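Flagellar protein FlgA (Thermotoga maritima, PDB 3FRN) probably acts in the periplasm as a chaperone for assembly of the P-ring of the flagellar basal body. Local coordinates at residues K205-A218 with T228-G240. Numbering follows the deposited sequence.
Sequences KDPPDVVKGQVVPA and TTFVEVLENGYLG
The Tyr238 ring has CB of Pro208 over one face, while its hydroxyl reaches Asp206 in the preceding loop. The contact lies at the open end of an antiparallel beta hairpin, strands 215-219 and 229-233, in the part of the chain belonging to the SAF-clan P-ring chaperone family, and illustrates how loop and hairpin can be joined by ring, bulge and apolar packing. Tyr238 OH donates to Asp206 O at 2.8 Å, the acceptor lying at the ring edge, in its plane. With a leucine in place of Tyr238, Asp206 O would probably lose this donor and Pro208 its aromatic surface, leaving the 206-208 loop freer to shift. Asp209 and Val210 both face Gly237 in a classic beta bulge, Val210 N donating to Gly237 O at 2.9 Å. Opposite the type II turn from Val211 to Gln214, Val233 sets CG1 anti to its backbone N (chi1 -151°), against Val210 CG2 at 4.0 Å, whereas its CG2 meets Val216 CG2. Val231 continues this apolar face onto Ala218, with Leu264 alongside. On the other face Phe230 leans obliquely on Val215 and Pro217. In a second classic bulge, Ala218 O accepts from both Thr229 N, at 3.1 Å, and Thr228 N.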
loop_
_atom_site.group_PDB
_atom_site.type_symbol
_atom_site.label_atom_id
_atom_site.label_comp_id
_atom_site.label_asym_id
_atom_site.label_seq_id
_atom_site.Cartn_x
_atom_site.Cartn_y
_atom_site.Cartn_z
ATOM N N LYS A 205 -8.846 18.483 -1.944
ATOM C CA LYS A 205 -8.323 19.355 -2.979
ATOM C C LYS A 205 -7.537 20.462 -2.331
ATOM O O LYS A 205 -7.722 20.753 -1.150
ATOM C CB LYS A 205 -9.439 19.915 -3.867
ATOM C CG LYS A 205 -10.443 20.807 -3.179
ATOM C CD LYS A 205 -11.431 21.347 -4.188
ATOM C CE LYS A 205 -12.575 22.058 -3.500
ATOM N NZ LYS A 205 -13.813 22.006 -4.329
ATOM N N ASP A 206 -6.650 21.068 -3.108
ATOM C CA ASP A 206 -5.833 22.170 -2.637
ATOM C C ASP A 206 -6.682 23.412 -2.363
ATOM O O ASP A 206 -7.750 23.577 -2.959
ATOM C CB ASP A 206 -4.739 22.463 -3.662
ATOM C CG ASP A 206 -3.645 21.406 -3.666
ATOM O OD1 ASP A 206 -2.551 21.686 -3.129
ATOM O OD2 ASP A 206 -3.876 20.296 -4.196
ATOM N N PRO A 207 -6.233 24.275 -1.431
ATOM C CA PRO A 207 -6.886 25.575 -1.235
ATOM C C PRO A 207 -6.768 26.458 -2.482
ATOM O O PRO A 207 -5.758 26.385 -3.190
ATOM C CB PRO A 207 -6.107 26.187 -0.066
ATOM C CG PRO A 207 -4.791 25.475 -0.061
ATOM C CD PRO A 207 -5.110 24.080 -0.496
ATOM N N PRO A 208 -7.806 27.262 -2.775
ATOM C CA PRO A 208 -7.816 28.122 -3.971
ATOM C C PRO A 208 -6.841 29.275 -3.837
ATOM O O PRO A 208 -6.567 29.709 -2.724
ATOM C CB PRO A 208 -9.256 28.647 -4.027
ATOM C CG PRO A 208 -10.038 27.795 -3.082
ATOM C CD PRO A 208 -9.062 27.384 -2.019
ATOM N N ASP A 209 -6.312 29.759 -4.957
ATOM C CA ASP A 209 -5.308 30.826 -4.908
ATOM C C ASP A 209 -5.943 32.189 -4.616
ATOM O O ASP A 209 -5.289 33.092 -4.100
ATOM C CB ASP A 209 -4.496 30.848 -6.201
ATOM C CG ASP A 209 -3.918 29.483 -6.548
ATOM O OD1 ASP A 209 -3.676 28.681 -5.626
ATOM O OD2 ASP A 209 -3.704 29.207 -7.743
ATOM N N VAL A 210 -7.216 32.330 -4.978
ATOM C CA VAL A 210 -8.060 33.438 -4.521
ATOM C C VAL A 210 -9.410 32.906 -4.032
ATOM O O VAL A 210 -9.923 31.910 -4.536
ATOM C CB VAL A 210 -8.309 34.536 -5.608
ATOM C CG1 VAL A 210 -7.009 35.203 -6.048
ATOM C CG2 VAL A 210 -9.073 33.976 -6.793
ATOM N N VAL A 211 -9.979 33.570 -3.037
ATOM C CA VAL A 211 -11.289 33.177 -2.546
ATOM C C VAL A 211 -12.341 34.207 -2.938
ATOM O O VAL A 211 -12.017 35.366 -3.217
ATOM C CB VAL A 211 -11.297 32.932 -1.014
ATOM C CG1 VAL A 211 -10.347 31.799 -0.649
ATOM C CG2 VAL A 211 -10.936 34.202 -0.249
ATOM N N LYS A 212 -13.594 33.768 -2.974
ATOM C CA LYS A 212 -14.724 34.646 -3.231
ATOM C C LYS A 212 -14.734 35.768 -2.194
ATOM O O LYS A 212 -14.715 35.505 -0.988
ATOM C CB LYS A 212 -16.021 33.835 -3.160
ATOM C CG LYS A 212 -17.243 34.555 -3.664
ATOM C CD LYS A 212 -18.531 33.828 -3.280
ATOM C CE LYS A 212 -19.742 34.742 -3.518
ATOM N NZ LYS A 212 -20.995 34.222 -2.878
ATOM N N GLY A 213 -14.730 37.015 -2.665
ATOM C CA GLY A 213 -14.831 38.174 -1.779
ATOM C C GLY A 213 -13.507 38.792 -1.365
ATOM O O GLY A 213 -13.480 39.846 -0.720
ATOM N N GLN A 214 -12.411 38.137 -1.737
ATOM C CA GLN A 214 -11.056 38.597 -1.416
ATOM C C GLN A 214 -10.685 39.849 -2.216
ATOM O O GLN A 214 -11.114 40.007 -3.357
ATOM C CB GLN A 214 -10.060 37.477 -1.716
ATOM C CG GLN A 214 -8.652 37.656 -1.171
ATOM C CD GLN A 214 -7.737 36.519 -1.604
ATOM O OE1 GLN A 214 -8.197 35.416 -1.896
ATOM N NE2 GLN A 214 -6.437 36.786 -1.654
ATOM N N VAL A 215 -9.902 40.739 -1.609
ATOM C CA VAL A 215 -9.371 41.902 -2.320
ATOM C C VAL A 215 -7.980 41.597 -2.874
ATOM O O VAL A 215 -7.049 41.265 -2.119
ATOM C CB VAL A 215 -9.320 43.166 -1.428
ATOM C CG1 VAL A 215 -8.559 44.301 -2.122
ATOM C CG2 VAL A 215 -10.726 43.625 -1.094
ATOM N N VAL A 216 -7.850 41.694 -4.196
ATOM C CA VAL A 216 -6.558 41.522 -4.851
ATOM C C VAL A 216 -6.279 42.694 -5.792
ATOM O O VAL A 216 -7.217 43.307 -6.302
ATOM C CB VAL A 216 -6.455 40.165 -5.620
ATOM C CG1 VAL A 216 -6.168 39.013 -4.655
ATOM C CG2 VAL A 216 -7.702 39.894 -6.454
ATOM N N PRO A 217 -4.989 43.026 -6.003
ATOM C CA PRO A 217 -4.623 43.956 -7.068
ATOM C C PRO A 217 -5.010 43.423 -8.446
ATOM O O PRO A 217 -5.095 42.215 -8.639
ATOM C CB PRO A 217 -3.099 44.049 -6.945
ATOM C CG PRO A 217 -2.801 43.643 -5.548
ATOM C CD PRO A 217 -3.807 42.587 -5.242
ATOM N N ALA A 218 -5.255 44.325 -9.389
ATOM C CA ALA A 218 -5.706 43.948 -10.725
ATOM C C ALA A 218 -5.155 44.885 -11.800
ATOM O O ALA A 218 -4.926 46.062 -11.548
ATOM C CB ALA A 218 -7.223 43.905 -10.780
ATOM N N THR A 228 -4.694 48.744 -12.907
ATOM C CA THR A 228 -4.011 49.628 -11.975
ATOM C C THR A 228 -4.819 49.819 -10.674
ATOM O O THR A 228 -4.751 50.870 -10.037
ATOM C CB THR A 228 -3.664 50.989 -12.670
ATOM O OG1 THR A 228 -3.190 51.947 -11.709
ATOM C CG2 THR A 228 -4.878 51.561 -13.413
ATOM N N THR A 229 -5.562 48.790 -10.267
ATOM C CA THR A 229 -6.517 48.924 -9.157
ATOM C C THR A 229 -6.717 47.650 -8.321
ATOM O O THR A 229 -6.160 46.602 -8.634
ATOM C CB THR A 229 -7.896 49.405 -9.677
ATOM O OG1 THR A 229 -8.724 49.788 -8.571
ATOM C CG2 THR A 229 -8.596 48.307 -10.487
ATOM N N PHE A 230 -7.516 47.757 -7.258
ATOM C CA PHE A 230 -7.922 46.607 -6.443
ATOM C C PHE A 230 -9.343 46.164 -6.810
ATOM O O PHE A 230 -10.203 46.999 -7.086
ATOM C CB PHE A 230 -7.858 46.946 -4.948
ATOM C CG PHE A 230 -6.471 47.245 -4.445
ATOM C CD1 PHE A 230 -5.973 48.546 -4.461
ATOM C CD2 PHE A 230 -5.664 46.226 -3.948
ATOM C CE1 PHE A 230 -4.692 48.823 -3.997
ATOM C CE2 PHE A 230 -4.381 46.495 -3.482
ATOM C CZ PHE A 230 -3.895 47.795 -3.506
ATOM N N VAL A 231 -9.586 44.854 -6.820
ATOM C CA VAL A 231 -10.919 44.322 -7.135
ATOM C C VAL A 231 -11.415 43.327 -6.091
ATOM O O VAL A 231 -10.636 42.844 -5.266
ATOM C CB VAL A 231 -10.971 43.643 -8.526
ATOM C CG1 VAL A 231 -10.770 44.660 -9.643
ATOM C CG2 VAL A 231 -9.954 42.508 -8.615
ATOM N N GLU A 232 -12.715 43.025 -6.138
ATOM C CA GLU A 232 -13.296 42.001 -5.275
ATOM C C GLU A 232 -13.790 40.808 -6.082
ATOM O O GLU A 232 -14.651 40.947 -6.954
ATOM C CB GLU A 232 -14.433 42.555 -4.420
ATOM C CG GLU A 232 -14.703 41.705 -3.186
ATOM C CD GLU A 232 -16.085 41.907 -2.591
ATOM O OE1 GLU A 232 -16.329 41.336 -1.490
ATOM O OE2 GLU A 232 -16.926 42.629 -3.213
ATOM N N VAL A 233 -13.252 39.638 -5.748
ATOM C CA VAL A 233 -13.489 38.390 -6.478
ATOM C C VAL A 233 -14.894 37.809 -6.248
ATOM O O VAL A 233 -15.370 37.743 -5.111
ATOM C CB VAL A 233 -12.419 37.337 -6.110
ATOM C CG1 VAL A 233 -12.208 36.405 -7.253
ATOM C CG2 VAL A 233 -11.086 37.998 -5.779
ATOM N N LEU A 234 -15.547 37.391 -7.335
ATOM C CA LEU A 234 -16.931 36.874 -7.291
ATOM C C LEU A 234 -16.979 35.360 -7.066
ATOM O O LEU A 234 -18.022 34.814 -6.704
ATOM C CB LEU A 234 -17.678 37.246 -8.586
ATOM C CG LEU A 234 -19.184 37.073 -8.880
ATOM C CD1 LEU A 234 -19.552 35.661 -9.377
ATOM C CD2 LEU A 234 -20.076 37.515 -7.713
ATOM N N GLU A 235 -15.851 34.688 -7.295
ATOM C CA GLU A 235 -15.755 33.235 -7.162
ATOM C C GLU A 235 -14.412 32.864 -6.544
ATOM O O GLU A 235 -13.477 33.667 -6.537
ATOM C CB GLU A 235 -15.854 32.564 -8.535
ATOM C CG GLU A 235 -17.200 32.657 -9.227
ATOM C CD GLU A 235 -17.065 32.832 -10.732
ATOM O OE1 GLU A 235 -15.967 33.214 -11.193
ATOM O OE2 GLU A 235 -18.059 32.597 -11.453
ATOM N N ASN A 236 -14.312 31.638 -6.038
ATOM C CA ASN A 236 -13.018 31.074 -5.664
ATOM C C ASN A 236 -12.256 30.726 -6.939
ATOM O O ASN A 236 -12.868 30.476 -7.971
ATOM C CB ASN A 236 -13.211 29.849 -4.776
ATOM C CG ASN A 236 -13.767 30.208 -3.409
ATOM O OD1 ASN A 236 -13.033 30.248 -2.422
ATOM N ND2 ASN A 236 -15.068 30.489 -3.346
ATOM N N GLY A 237 -10.925 30.743 -6.896
ATOM C CA GLY A 237 -10.152 30.518 -8.120
ATOM C C GLY A 237 -8.716 30.070 -7.944
ATOM O O GLY A 237 -8.073 30.343 -6.925
ATOM N N TYR A 238 -8.208 29.372 -8.952
ATOM C CA TYR A 238 -6.823 28.899 -8.934
ATOM C C TYR A 238 -6.056 29.707 -9.976
ATOM O O TYR A 238 -6.680 30.405 -10.770
ATOM C CB TYR A 238 -6.760 27.384 -9.241
ATOM C CG TYR A 238 -7.420 26.502 -8.181
ATOM C CD1 TYR A 238 -6.722 26.108 -7.046
ATOM C CD2 TYR A 238 -8.736 26.076 -8.315
ATOM C CE1 TYR A 238 -7.304 25.324 -6.072
ATOM C CE2 TYR A 238 -9.334 25.289 -7.341
ATOM C CZ TYR A 238 -8.608 24.911 -6.228
ATOM O OH TYR A 238 -9.184 24.126 -5.264
ATOM N N LEU A 239 -4.746 29.657 -9.967
ATOM C CA LEU A 239 -3.926 30.216 -11.014
ATOM C C LEU A 239 -4.375 29.846 -12.381
ATOM O O LEU A 239 -4.626 28.729 -12.612
ATOM C CB LEU A 239 -2.547 29.652 -10.853
ATOM C CG LEU A 239 -1.519 30.697 -10.519
ATOM C CD1 LEU A 239 -1.275 31.492 -11.803
ATOM C CD2 LEU A 239 -1.995 31.570 -9.341
ATOM N N GLY A 240 -4.427 30.782 -13.303
ATOM C CA GLY A 240 -4.762 30.476 -14.688
ATOM C C GLY A 240 -6.238 30.463 -14.935
ATOM O O GLY A 240 -6.676 30.473 -16.096
#